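Local coordinates for protein putative sugar ABC transporter (Yersinia enterocolitica subsp. enterocolitica 8081, PDB 5ULB) that probably serves as the periplasmic sugar-binding component of an ABC transporter, with a pocket that holds selenium analogues of methylthioribose, at residues G18-A23 and K75-I80. Numbering follows the deposited sequence.
Sequences GQIKIA and KYDGII
Ala23 and Tyr76 make the tight end of this contact: the methyl CB of Ala23 sits over the centre of the Tyr76 ring, 3.6 Å from its centroid and 6° off the normal, a CH-pi contact. The small methyl suits a place where a ring lies flat against it. With CG anti to its carbonyl carbon (chi1 -80°), Tyr76 brings the edge of the ring against the backbone of Lys21 and Ile22, while its hydroxyl reaches Asp53 on the next strand, 51-56. Beside it runs a parallel beta ladder in which Ala23 N donates to Gly78 O (3.0 Å) and Ile80 N to Ala23 O (2.9 Å). Having no side chain, Gly78 lets CD1 of Ile22 lie 4.0 Å from its CA, on the face where a CB would meet it. Ile22 and Ile80 pack against helix 262-278, whereas Ala23 and Ile79 meet helix 61-73 on the other face of the sheet.

Toward the start of the strands the contact becomes polar and wetter. Lys21 O accepts from Asp77 N at 2.8 Å and, more distantly, from Gly78 N at 3.3 Å. Asp77 OD2 continues the line of hydrogen bonds past the ladder by taking Lys21 N on its anti lone pair, nearly straight at 166°, and also accepts from a water. Its other oxygen, OD1, is hydrogen-bonded to NE2 of His16. The bent end of Lys21 donates a hydrogen bond to Gln19 O, leaving NZ 5.1 Å from Asp77 OD2. The carboxylate thus stands in for a strand carbonyl where regular pairing ends, and the nearby ammonium probably helps to stabilise its negative charge.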
loop_
_atom_site.group_PDB
_atom_site.type_symbol
_atom_site.label_atom_id
_atom_site.label_comp_id
_atom_site.label_asym_id
_atom_site.label_seq_id
_atom_site.Cartn_x
_atom_site.Cartn_y
_atom_site.Cartn_z
ATOM N N GLY A 18 -28.726 12.967 7.112
ATOM C CA GLY A 18 -28.057 11.893 7.797
ATOM C C GLY A 18 -26.552 11.924 7.499
ATOM O O GLY A 18 -26.042 12.877 6.852
ATOM N N GLN A 19 -25.820 10.931 7.998
ATOM C CA GLN A 19 -24.394 10.863 7.823
ATOM C C GLN A 19 -24.065 10.714 6.346
ATOM O O GLN A 19 -24.708 10.003 5.573
ATOM C CB GLN A 19 -23.676 9.660 8.565
ATOM C CG GLN A 19 -23.683 9.752 10.017
ATOM C CD GLN A 19 -22.828 8.575 10.447
ATOM O OE1 GLN A 19 -23.350 7.476 10.387
ATOM N NE2 GLN A 19 -21.561 8.786 10.823
ATOM N N ILE A 20 -22.962 11.380 5.965
ATOM C CA ILE A 20 -22.301 11.056 4.694
ATOM C C ILE A 20 -21.797 9.613 4.794
ATOM O O ILE A 20 -21.186 9.254 5.800
ATOM C CB ILE A 20 -21.192 12.054 4.439
ATOM C CG1 ILE A 20 -21.714 13.492 4.192
ATOM C CG2 ILE A 20 -20.251 11.584 3.330
ATOM C CD1 ILE A 20 -22.377 13.671 2.963
ATOM N N LYS A 21 -22.028 8.824 3.736
ATOM C CA LYS A 21 -21.647 7.412 3.739
ATOM C C LYS A 21 -20.639 7.135 2.636
ATOM O O LYS A 21 -20.889 7.510 1.458
ATOM C CB LYS A 21 -22.889 6.529 3.610
ATOM C CG LYS A 21 -23.938 6.866 4.632
ATOM C CD LYS A 21 -25.307 6.276 4.460
ATOM C CE LYS A 21 -26.166 6.810 5.621
ATOM N NZ LYS A 21 -26.618 8.239 5.481
ATOM N N ILE A 22 -19.544 6.469 2.996
ATOM C CA ILE A 22 -18.466 6.137 2.099
ATOM C C ILE A 22 -18.283 4.605 2.061
ATOM O O ILE A 22 -18.256 3.975 3.133
ATOM C CB ILE A 22 -17.132 6.773 2.563
ATOM C CG1 ILE A 22 -17.309 8.257 2.832
ATOM C CG2 ILE A 22 -16.014 6.504 1.581
ATOM C CD1 ILE A 22 -17.719 9.156 1.740
ATOM N N ALA A 23 -18.152 4.069 0.872
ATOM C CA ALA A 23 -17.820 2.627 0.709
ATOM C C ALA A 23 -16.347 2.542 0.263
ATOM O O ALA A 23 -15.961 3.237 -0.711
ATOM C CB ALA A 23 -18.737 1.973 -0.264
ATOM N N LYS A 75 -26.236 3.736 -3.442
ATOM C CA LYS A 75 -26.202 5.224 -3.468
ATOM C C LYS A 75 -25.357 5.812 -2.322
ATOM O O LYS A 75 -25.727 6.786 -1.654
ATOM C CB LYS A 75 -27.604 5.878 -3.465
ATOM C CG LYS A 75 -28.397 5.480 -4.686
ATOM C CD LYS A 75 -29.800 6.124 -4.744
ATOM C CE LYS A 75 -29.764 7.654 -4.910
ATOM N NZ LYS A 75 -31.154 8.251 -5.091
ATOM N N TYR A 76 -24.214 5.183 -2.080
ATOM C CA TYR A 76 -23.201 5.809 -1.228
ATOM C C TYR A 76 -22.896 7.215 -1.738
ATOM O O TYR A 76 -22.975 7.470 -2.949
ATOM C CB TYR A 76 -21.963 4.945 -1.170
ATOM C CG TYR A 76 -22.034 3.790 -0.225
ATOM C CD1 TYR A 76 -22.538 2.576 -0.613
ATOM C CD2 TYR A 76 -21.584 3.895 1.060
ATOM C CE1 TYR A 76 -22.629 1.491 0.251
ATOM C CE2 TYR A 76 -21.667 2.850 1.968
ATOM C CZ TYR A 76 -22.175 1.626 1.517
ATOM O OH TYR A 76 -22.243 0.536 2.401
ATOM N N ASP A 77 -22.475 8.104 -0.811
ATOM C CA ASP A 77 -22.070 9.443 -1.221
ATOM C C ASP A 77 -20.673 9.446 -1.858
ATOM O O ASP A 77 -20.427 10.287 -2.747
ATOM C CB ASP A 77 -22.046 10.307 0.012
ATOM C CG ASP A 77 -23.442 10.489 0.586
ATOM O OD1 ASP A 77 -24.341 11.076 -0.063
ATOM O OD2 ASP A 77 -23.673 9.885 1.672
ATOM N N GLY A 78 -19.827 8.529 -1.460
ATOM C CA GLY A 78 -18.530 8.404 -2.066
ATOM C C GLY A 78 -18.036 7.021 -2.034
ATOM O O GLY A 78 -18.515 6.181 -1.187
ATOM N N ILE A 79 -17.107 6.677 -2.924
ATOM C CA ILE A 79 -16.493 5.373 -3.046
ATOM C C ILE A 79 -14.993 5.537 -3.160
ATOM O O ILE A 79 -14.532 6.436 -3.885
ATOM C CB ILE A 79 -17.074 4.589 -4.223
ATOM C CG1 ILE A 79 -18.532 4.173 -3.977
ATOM C CG2 ILE A 79 -16.220 3.345 -4.550
ATOM C CD1 ILE A 79 -19.280 3.541 -5.101
ATOM N N ILE A 80 -14.270 4.704 -2.475
ATOM C CA ILE A 80 -12.815 4.550 -2.642
ATOM C C ILE A 80 -12.552 3.170 -3.126
ATOM O O ILE A 80 -12.989 2.202 -2.494
ATOM C CB ILE A 80 -12.054 4.855 -1.326
ATOM C CG1 ILE A 80 -12.256 6.330 -0.915
ATOM C CG2 ILE A 80 -10.549 4.566 -1.452
ATOM C CD1 ILE A 80 -11.862 6.579 0.531
HETATM O O HOH W 1 -26.196 9.059 2.223
#